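Long-range contact in glutamyl-tRNA synthetase (Methanothermobacter thermautotrophicus, PDB 3AII), which attaches glutamate to tRNA, probably in two steps, first activating the amino acid with ATP and then transferring it to the tRNA acceptor end: residues Val237-Trp251 with Ala298-Leu310. Sequence-based numbering, arbitrary orientation.
Sequences VKTDLNHPNPAIRDW and ANREKQEYLYRHL
Thr-239 sits squarely on one face of the Tyr-305 ring: its CB lies 3.5 Å from the ring centroid and 5° off the normal, a CH-pi contact. At the edge of that ring, the phenol OH approaches His-243 CD2 near the imidazole plane, while Ile-248 CG2 packs obliquely 3.7 Å from Tyr-305 CE1. Ile-248 CG2 also lies off-centre over one face of His-243, with Asn-245 N donating to His-243 ND1 in the ring plane. Trp-251 is held between two aliphatic groups, Val-237 CG2, from the end of strand 234-237, over one face and Lys-302 CB over the other, the latter 3.7 Å from the centroid of the five-membered ring. Leu-306 CD1 abuts the indole edge in plane, and Trp-251 NE1 gives a weak, bent hydrogen bond to Lys-302 O (N-H...O 126°). With chi1 at 57°, the indole of Trp-251 is tucked over its own backbone and turned toward the helix. The firmer polar tie is His-309 NE2 to Lys-238 O, 2.6 Å long, with the acceptor almost exactly in the imidazole plane. Thr-239 is itself anchored: OG1 donates to Ile-248 O, and its backbone N donates to Asp-250 OD1 at 2.9 Å. Replacing Tyr-305 by an alanine would probably leave Thr-239 and Ile-248 CG2 without their aromatic cover and open a gap between loop and helix. The contact lays the loop joining antiparallel strands 234-237 and 252-256 against helix 299-310 within the class I catalytic region; Asn-275 of helix 274-284 touches Trp-251 and Lys-302, and Leu-182 of helix 172-184 packs on Leu-306 and His-309.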
ATOM      1  N   VAL A 237      10.180  32.275  -4.939  1.00 18.25           N
ATOM      2  CA  VAL A 237       9.717  32.506  -6.296  1.00 15.56           C
ATOM      3  C   VAL A 237       8.863  33.768  -6.273  1.00 20.12           C
ATOM      4  O   VAL A 237       8.010  33.913  -5.410  1.00 23.92           O
ATOM      5  CB  VAL A 237       8.872  31.331  -6.775  1.00 17.66           C
ATOM      6  CG1 VAL A 237       8.337  31.588  -8.180  1.00 21.47           C
ATOM      7  CG2 VAL A 237       9.699  30.039  -6.733  1.00 17.99           C
ATOM      8  N   LYS A 238       9.079  34.679  -7.215  1.00 18.89           N
ATOM      9  CA  LYS A 238       8.232  35.863  -7.260  1.00 20.87           C
ATOM     10  C   LYS A 238       6.884  35.474  -7.841  1.00 24.05           C
ATOM     11  O   LYS A 238       6.810  35.004  -8.973  1.00 26.64           O
ATOM     12  CB  LYS A 238       8.882  36.968  -8.100  1.00 24.84           C
ATOM     13  CG  LYS A 238      10.188  37.502  -7.517  1.00 22.17           C
ATOM     14  CD  LYS A 238      10.741  38.688  -8.316  1.00 26.66           C
ATOM     15  CE  LYS A 238      12.072  39.143  -7.727  1.00 27.32           C
ATOM     16  NZ  LYS A 238      12.627  40.392  -8.364  1.00 30.85           N
ATOM     17  N   THR A 239       5.820  35.643  -7.059  1.00 23.74           N
ATOM     18  CA  THR A 239       4.476  35.391  -7.561  1.00 21.19           C
ATOM     19  C   THR A 239       3.665  36.678  -7.482  1.00 24.45           C
ATOM     20  O   THR A 239       4.010  37.655  -8.130  1.00 30.11           O
ATOM     21  CB  THR A 239       3.789  34.233  -6.825  1.00 27.50           C
ATOM     22  OG1 THR A 239       3.580  34.579  -5.451  1.00 23.65           O
ATOM     23  CG2 THR A 239       4.673  32.985  -6.903  1.00 20.34           C
ATOM     24  N   ASP A 240       2.598  36.667  -6.696  1.00 25.85           N
ATOM     25  CA  ASP A 240       1.749  37.837  -6.510  1.00 29.36           C
ATOM     26  C   ASP A 240       1.623  38.059  -5.015  1.00 30.87           C
ATOM     27  O   ASP A 240       1.067  37.220  -4.314  1.00 29.78           O
ATOM     28  CB  ASP A 240       0.372  37.579  -7.128  1.00 32.60           C
ATOM     29  CG  ASP A 240      -0.673  38.600  -6.699  1.00 40.79           C
ATOM     30  OD1 ASP A 240      -0.300  39.660  -6.158  1.00 42.02           O
ATOM     31  OD2 ASP A 240      -1.878  38.339  -6.907  1.00 53.57           O
ATOM     32  N   LEU A 241       2.154  39.174  -4.517  1.00 27.95           N
ATOM     33  CA  LEU A 241       2.097  39.432  -3.079  1.00 35.05           C
ATOM     34  C   LEU A 241       0.674  39.722  -2.608  1.00 38.18           C
ATOM     35  O   LEU A 241       0.401  39.741  -1.410  1.00 30.93           O
ATOM     36  CB  LEU A 241       3.033  40.566  -2.668  1.00 33.85           C
ATOM     37  CG  LEU A 241       4.535  40.286  -2.677  1.00 27.00           C
ATOM     38  CD1 LEU A 241       5.286  41.495  -2.157  1.00 32.06           C
ATOM     39  CD2 LEU A 241       4.870  39.053  -1.854  1.00 40.64           C
ATOM     40  N   ASN A 242      -0.231  39.942  -3.553  1.00 36.85           N
ATOM     41  CA  ASN A 242      -1.627  40.172  -3.209  1.00 40.11           C
ATOM     42  C   ASN A 242      -2.536  38.995  -3.535  1.00 47.21           C
ATOM     43  O   ASN A 242      -3.754  39.150  -3.616  1.00 37.67           O
ATOM     44  CB  ASN A 242      -2.137  41.444  -3.884  1.00 36.66           C
ATOM     45  CG  ASN A 242      -1.537  42.688  -3.280  1.00 45.21           C
ATOM     46  OD1 ASN A 242      -0.665  43.325  -3.870  1.00 48.52           O
ATOM     47  ND2 ASN A 242      -1.986  43.032  -2.082  1.00 31.98           N
ATOM     48  N   HIS A 243      -1.944  37.819  -3.717  1.00 35.61           N
ATOM     49  CA  HIS A 243      -2.715  36.629  -4.048  1.00 30.01           C
ATOM     50  C   HIS A 243      -3.746  36.329  -2.961  1.00 29.44           C
ATOM     51  O   HIS A 243      -3.430  36.373  -1.772  1.00 36.05           O
ATOM     52  CB  HIS A 243      -1.796  35.417  -4.229  1.00 31.17           C
ATOM     53  CG  HIS A 243      -2.411  34.310  -5.025  1.00 30.05           C
ATOM     54  ND1 HIS A 243      -3.424  33.513  -4.534  1.00 31.52           N
ATOM     55  CD2 HIS A 243      -2.158  33.866  -6.280  1.00 30.79           C
ATOM     56  CE1 HIS A 243      -3.770  32.629  -5.454  1.00 35.90           C
ATOM     57  NE2 HIS A 243      -3.017  32.822  -6.523  1.00 35.82           N
ATOM     58  N   PRO A 244      -4.983  36.014  -3.372  1.00 42.94           N
ATOM     59  CA  PRO A 244      -6.051  35.623  -2.448  1.00 46.34           C
ATOM     60  C   PRO A 244      -5.608  34.536  -1.467  1.00 48.50           C
ATOM     61  O   PRO A 244      -6.042  34.530  -0.316  1.00 45.92           O
ATOM     62  CB  PRO A 244      -7.136  35.084  -3.382  1.00 45.72           C
ATOM     63  CG  PRO A 244      -6.934  35.826  -4.651  1.00 47.19           C
ATOM     64  CD  PRO A 244      -5.449  36.061  -4.771  1.00 45.41           C
ATOM     65  N   ASN A 245      -4.756  33.622  -1.921  1.00 34.54           N
ATOM     66  CA  ASN A 245      -4.221  32.571  -1.059  1.00 33.99           C
ATOM     67  C   ASN A 245      -2.808  32.905  -0.577  1.00 39.62           C
ATOM     68  O   ASN A 245      -1.845  32.821  -1.339  1.00 36.55           O
ATOM     69  CB  ASN A 245      -4.238  31.227  -1.793  1.00 30.80           C
ATOM     70  CG  ASN A 245      -3.752  30.072  -0.927  1.00 35.32           C
ATOM     71  OD1 ASN A 245      -3.294  30.268   0.197  1.00 42.82           O
ATOM     72  ND2 ASN A 245      -3.839  28.861  -1.461  1.00 40.53           N
ATOM     73  N   PRO A 246      -2.677  33.269   0.703  1.00 39.95           N
ATOM     74  CA  PRO A 246      -1.412  33.754   1.272  1.00 32.44           C
ATOM     75  C   PRO A 246      -0.249  32.776   1.081  1.00 36.31           C
ATOM     76  O   PRO A 246       0.901  33.211   0.992  1.00 28.78           O
ATOM     77  CB  PRO A 246      -1.733  33.906   2.763  1.00 61.34           C
ATOM     78  CG  PRO A 246      -2.911  33.003   2.999  1.00 55.73           C
ATOM     79  CD  PRO A 246      -3.712  33.080   1.736  1.00 51.39           C
ATOM     80  N   ALA A 247      -0.547  31.481   1.026  1.00 31.04           N
ATOM     81  CA  ALA A 247       0.491  30.461   0.893  1.00 31.05           C
ATOM     82  C   ALA A 247       1.185  30.525  -0.464  1.00 36.92           C
ATOM     83  O   ALA A 247       2.339  30.117  -0.602  1.00 31.43           O
ATOM     84  CB  ALA A 247      -0.088  29.081   1.118  1.00 38.64           C
ATOM     85  N   ILE A 248       0.475  31.030  -1.465  1.00 31.31           N
ATOM     86  CA  ILE A 248       1.025  31.109  -2.815  1.00 34.46           C
ATOM     87  C   ILE A 248       1.928  32.340  -2.986  1.00 29.08           C
ATOM     88  O   ILE A 248       2.711  32.436  -3.943  1.00 24.82           O
ATOM     89  CB  ILE A 248      -0.113  31.074  -3.859  1.00 24.47           C
ATOM     90  CG1 ILE A 248      -0.893  29.761  -3.725  1.00 31.35           C
ATOM     91  CG2 ILE A 248       0.436  31.233  -5.269  1.00 27.61           C
ATOM     92  CD1 ILE A 248      -2.074  29.665  -4.655  1.00 45.23           C
ATOM     93  N   ARG A 249       1.835  33.271  -2.040  1.00 24.72           N
ATOM     94  CA  ARG A 249       2.620  34.502  -2.079  1.00 25.88           C
ATOM     95  C   ARG A 249       4.122  34.264  -1.886  1.00 21.60           C
ATOM     96  O   ARG A 249       4.560  33.830  -0.822  1.00 26.07           O
ATOM     97  CB  ARG A 249       2.109  35.489  -1.026  1.00 29.23           C
ATOM     98  CG  ARG A 249       0.699  35.996  -1.296  1.00 35.14           C
ATOM     99  CD  ARG A 249       0.234  36.932  -0.189  1.00 32.57           C
ATOM    100  NE  ARG A 249      -1.180  37.261  -0.337  1.00 33.84           N
ATOM    101  CZ  ARG A 249      -1.816  38.170   0.395  1.00 41.26           C
ATOM    102  NH1 ARG A 249      -1.162  38.846   1.332  1.00 40.90           N
ATOM    103  NH2 ARG A 249      -3.106  38.403   0.187  1.00 45.14           N
ATOM    104  N   ASP A 250       4.897  34.543  -2.930  1.00 21.94           N
ATOM    105  CA  ASP A 250       6.355  34.348  -2.932  1.00 22.72           C
ATOM    106  C   ASP A 250       6.839  33.107  -2.171  1.00 24.56           C
ATOM    107  O   ASP A 250       7.613  33.203  -1.215  1.00 21.32           O
ATOM    108  CB  ASP A 250       7.080  35.598  -2.426  1.00 21.01           C
ATOM    109  CG  ASP A 250       7.005  36.762  -3.414  1.00 19.49           C
ATOM    110  OD1 ASP A 250       6.173  36.705  -4.345  1.00 24.16           O
ATOM    111  OD2 ASP A 250       7.787  37.715  -3.262  1.00 22.53           O
ATOM    112  N   TRP A 251       6.408  31.940  -2.632  1.00 17.98           N
ATOM    113  CA  TRP A 251       6.704  30.695  -1.947  1.00 16.48           C
ATOM    114  C   TRP A 251       8.174  30.282  -2.083  1.00 19.38           C
ATOM    115  O   TRP A 251       8.869  30.688  -3.022  1.00 19.65           O
ATOM    116  CB  TRP A 251       5.756  29.590  -2.436  1.00 21.37           C
ATOM    117  CG  TRP A 251       5.773  29.326  -3.921  1.00 18.44           C
ATOM    118  CD1 TRP A 251       4.984  29.912  -4.879  1.00 17.54           C
ATOM    119  CD2 TRP A 251       6.582  28.358  -4.609  1.00 19.50           C
ATOM    120  NE1 TRP A 251       5.286  29.392  -6.122  1.00 21.51           N
ATOM    121  CE2 TRP A 251       6.253  28.430  -5.980  1.00 19.59           C
ATOM    122  CE3 TRP A 251       7.552  27.440  -4.192  1.00 18.60           C
ATOM    123  CZ2 TRP A 251       6.864  27.614  -6.943  1.00 16.14           C
ATOM    124  CZ3 TRP A 251       8.164  26.632  -5.150  1.00 18.85           C
ATOM    125  CH2 TRP A 251       7.820  26.729  -6.510  1.00 19.19           C
ATOM    126  N   ALA A 298      -3.496  24.130  -4.640  1.00 61.42           N
ATOM    127  CA  ALA A 298      -2.378  24.834  -4.026  1.00 39.73           C
ATOM    128  C   ALA A 298      -1.102  24.633  -4.836  1.00 40.04           C
ATOM    129  O   ALA A 298      -0.523  25.588  -5.348  1.00 31.10           O
ATOM    130  CB  ALA A 298      -2.174  24.355  -2.591  1.00 50.45           C
ATOM    131  N   ASN A 299      -0.680  23.381  -4.962  1.00 34.95           N
ATOM    132  CA  ASN A 299       0.569  23.064  -5.644  1.00 37.00           C
ATOM    133  C   ASN A 299       0.591  23.478  -7.119  1.00 40.87           C
ATOM    134  O   ASN A 299       1.545  24.107  -7.571  1.00 30.29           O
ATOM    135  CB  ASN A 299       0.917  21.578  -5.478  1.00 27.86           C
ATOM    136  CG  ASN A 299       1.172  21.193  -4.027  1.00 44.84           C
ATOM    137  OD1 ASN A 299       1.516  22.036  -3.191  1.00 40.41           O
ATOM    138  ND2 ASN A 299       1.009  19.907  -3.723  1.00 54.05           N
ATOM    139  N   ARG A 300      -0.450  23.135  -7.873  1.00 30.76           N
ATOM    140  CA  ARG A 300      -0.513  23.545  -9.274  1.00 30.47           C
ATOM    141  C   ARG A 300      -0.404  25.068  -9.417  1.00 26.69           C
ATOM    142  O   ARG A 300       0.350  25.575 -10.246  1.00 28.13           O
ATOM    143  CB  ARG A 300      -1.802  23.054  -9.940  1.00 33.90           C
ATOM    144  CG  ARG A 300      -2.086  23.723 -11.282  1.00 32.32           C
ATOM    145  CD  ARG A 300      -3.356  23.186 -11.939  1.00 56.15           C
ATOM    146  NE  ARG A 300      -3.798  24.039 -13.045  1.00 47.39           N
ATOM    147  CZ  ARG A 300      -4.696  23.683 -13.959  1.00 64.00           C
ATOM    148  NH1 ARG A 300      -5.259  22.481 -13.916  1.00 60.22           N
ATOM    149  NH2 ARG A 300      -5.030  24.529 -14.925  1.00 68.20           N
ATOM    150  N   GLU A 301      -1.176  25.794  -8.616  1.00 26.52           N
ATOM    151  CA  GLU A 301      -1.146  27.249  -8.658  1.00 29.32           C
ATOM    152  C   GLU A 301       0.255  27.800  -8.376  1.00 22.45           C
ATOM    153  O   GLU A 301       0.683  28.769  -8.987  1.00 25.52           O
ATOM    154  CB  GLU A 301      -2.138  27.832  -7.649  1.00 32.83           C
ATOM    155  CG  GLU A 301      -3.596  27.657  -8.013  1.00 53.93           C
ATOM    156  CD  GLU A 301      -4.520  28.194  -6.936  1.00 78.46           C
ATOM    157  OE1 GLU A 301      -4.705  29.428  -6.868  1.00 70.09           O
ATOM    158  OE2 GLU A 301      -5.056  27.381  -6.151  1.00 85.88           O
ATOM    159  N   LYS A 302       0.962  27.184  -7.434  1.00 24.12           N
ATOM    160  CA  LYS A 302       2.316  27.628  -7.111  1.00 17.85           C
ATOM    161  C   LYS A 302       3.272  27.377  -8.275  1.00 18.42           C
ATOM    162  O   LYS A 302       4.045  28.252  -8.666  1.00 19.82           O
ATOM    163  CB  LYS A 302       2.819  26.917  -5.851  1.00 23.11           C
ATOM    164  CG  LYS A 302       2.024  27.260  -4.601  1.00 23.59           C
ATOM    165  CD  LYS A 302       2.507  26.441  -3.413  1.00 36.13           C
ATOM    166  CE  LYS A 302       1.810  26.867  -2.133  1.00 45.55           C
ATOM    167  NZ  LYS A 302       2.180  25.982  -0.991  1.00 55.93           N
ATOM    168  N   GLN A 303       3.219  26.166  -8.826  1.00 22.21           N
ATOM    169  CA  GLN A 303       4.121  25.799  -9.912  1.00 19.92           C
ATOM    170  C   GLN A 303       3.895  26.604 -11.185  1.00 22.85           C
ATOM    171  O   GLN A 303       4.837  26.900 -11.923  1.00 19.62           O
ATOM    172  CB  GLN A 303       3.983  24.308 -10.209  1.00 18.74           C
ATOM    173  CG  GLN A 303       4.322  23.433  -9.012  1.00 21.43           C
ATOM    174  CD  GLN A 303       4.131  21.957  -9.300  1.00 25.26           C
ATOM    175  OE1 GLN A 303       3.976  21.152  -8.383  1.00 28.28           O
ATOM    176  NE2 GLN A 303       4.136  21.598 -10.578  1.00 28.89           N
ATOM    177  N   GLU A 304       2.644  26.962 -11.446  1.00 23.13           N
ATOM    178  CA  GLU A 304       2.327  27.760 -12.627  1.00 29.44           C
ATOM    179  C   GLU A 304       3.223  29.004 -12.767  1.00 23.62           C
ATOM    180  O   GLU A 304       3.626  29.364 -13.871  1.00 22.43           O
ATOM    181  CB  GLU A 304       0.839  28.129 -12.636  1.00 31.46           C
ATOM    182  CG  GLU A 304      -0.067  26.954 -12.978  1.00 46.31           C
ATOM    183  CD  GLU A 304      -1.545  27.270 -12.829  1.00 68.67           C
ATOM    184  OE1 GLU A 304      -1.888  28.380 -12.360  1.00 55.30           O
ATOM    185  OE2 GLU A 304      -2.368  26.398 -13.181  1.00 57.41           O
ATOM    186  N   TYR A 305       3.580  29.629 -11.645  1.00 24.18           N
ATOM    187  CA  TYR A 305       4.457  30.804 -11.667  1.00 23.40           C
ATOM    188  C   TYR A 305       5.860  30.492 -12.161  1.00 19.01           C
ATOM    189  O   TYR A 305       6.493  31.302 -12.830  1.00 24.62           O
ATOM    190  CB  TYR A 305       4.536  31.452 -10.283  1.00 21.60           C
ATOM    191  CG  TYR A 305       3.274  32.178  -9.900  1.00 21.75           C
ATOM    192  CD1 TYR A 305       2.298  31.557  -9.128  1.00 21.18           C
ATOM    193  CD2 TYR A 305       3.055  33.484 -10.310  1.00 24.58           C
ATOM    194  CE1 TYR A 305       1.136  32.216  -8.786  1.00 26.35           C
ATOM    195  CE2 TYR A 305       1.897  34.147  -9.969  1.00 17.94           C
ATOM    196  CZ  TYR A 305       0.945  33.513  -9.213  1.00 25.22           C
ATOM    197  OH  TYR A 305      -0.207  34.177  -8.875  1.00 25.66           O
ATOM    198  N   LEU A 306       6.340  29.303 -11.815  1.00 20.24           N
ATOM    199  CA  LEU A 306       7.655  28.853 -12.253  0.51 20.69           C
ATOM    200  C   LEU A 306       7.681  28.655 -13.751  1.00 15.87           C
ATOM    201  O   LEU A 306       8.583  29.143 -14.434  1.00 20.64           O
ATOM    202  CB  LEU A 306       8.010  27.523 -11.594  0.51 20.30           C
ATOM    203  CG  LEU A 306       8.455  27.539 -10.142  0.51 20.88           C
ATOM    204  CD1 LEU A 306       8.660  26.105  -9.687  0.51 12.92           C
ATOM    205  CD2 LEU A 306       9.734  28.333  -9.995  0.51 24.24           C
ATOM    206  N   TYR A 307       6.683  27.930 -14.260  1.00 18.58           N
ATOM    207  CA  TYR A 307       6.567  27.674 -15.694  1.00 18.07           C
ATOM    208  C   TYR A 307       6.495  29.012 -16.422  1.00 19.53           C
ATOM    209  O   TYR A 307       7.181  29.233 -17.405  1.00 22.35           O
ATOM    210  CB  TYR A 307       5.318  26.848 -16.011  1.00 19.54           C
ATOM    211  CG  TYR A 307       5.414  25.367 -15.687  1.00 18.52           C
ATOM    212  CD1 TYR A 307       6.020  24.485 -16.577  1.00 19.92           C
ATOM    213  CD2 TYR A 307       4.894  24.864 -14.504  1.00 17.69           C
ATOM    214  CE1 TYR A 307       6.094  23.124 -16.297  1.00 19.21           C
ATOM    215  CE2 TYR A 307       4.972  23.490 -14.204  1.00 21.02           C
ATOM    216  CZ  TYR A 307       5.578  22.640 -15.110  1.00 19.66           C
ATOM    217  OH  TYR A 307       5.654  21.293 -14.837  1.00 22.38           O
ATOM    218  N   ARG A 308       5.660  29.900 -15.903  1.00 20.54           N
ATOM    219  CA  ARG A 308       5.526  31.259 -16.427  0.55 22.54           C
ATOM    220  C   ARG A 308       6.866  31.978 -16.555  1.00 25.34           C
ATOM    221  O   ARG A 308       7.253  32.463 -17.637  1.00 22.76           O
ATOM    222  CB  ARG A 308       4.629  32.077 -15.496  0.55 24.60           C
ATOM    223  CG  ARG A 308       3.144  31.870 -15.674  0.55 37.14           C
ATOM    224  CD  ARG A 308       2.393  32.894 -14.840  0.55 36.86           C
ATOM    225  NE  ARG A 308       3.096  34.176 -14.809  0.55 27.80           N
ATOM    226  CZ  ARG A 308       2.683  35.234 -14.119  0.55 37.22           C
ATOM    227  NH1 ARG A 308       3.383  36.360 -14.141  0.55 48.85           N
ATOM    228  NH2 ARG A 308       1.566  35.164 -13.413  0.55 23.59           N
ATOM    229  N   HIS A 309       7.575  32.066 -15.436  1.00 21.82           N
ATOM    230  CA  HIS A 309       8.829  32.797 -15.380  1.00 20.80           C
ATOM    231  C   HIS A 309       9.902  32.219 -16.277  1.00 29.21           C
ATOM    232  O   HIS A 309      10.711  32.961 -16.822  1.00 24.92           O
ATOM    233  CB  HIS A 309       9.359  32.862 -13.945  1.00 22.63           C
ATOM    234  CG  HIS A 309       8.634  33.838 -13.081  1.00 28.11           C
ATOM    235  ND1 HIS A 309       8.313  35.110 -13.509  1.00 40.07           N
ATOM    236  CD2 HIS A 309       8.193  33.747 -11.805  1.00 22.45           C
ATOM    237  CE1 HIS A 309       7.694  35.755 -12.537  1.00 49.27           C
ATOM    238  NE2 HIS A 309       7.612  34.952 -11.491  1.00 28.51           N
ATOM    239  N   LEU A 310       9.904  30.899 -16.425  1.00 18.83           N
ATOM    240  CA  LEU A 310      10.921  30.231 -17.235  1.00 21.24           C
ATOM    241  C   LEU A 310      10.529  30.126 -18.717  1.00 21.63           C
ATOM    242  O   LEU A 310      11.325  29.680 -19.553  1.00 27.64           O
ATOM    243  CB  LEU A 310      11.237  28.858 -16.635  1.00 21.32           C
ATOM    244  CG  LEU A 310      11.999  28.925 -15.301  1.00 24.79           C
ATOM    245  CD1 LEU A 310      11.946  27.583 -14.553  1.00 21.35           C
ATOM    246  CD2 LEU A 310      13.440  29.377 -15.511  1.00 29.88           C
TER
HETATM  247  O   HOH W   1       3.889  28.344   0.719  1.00 32.19           O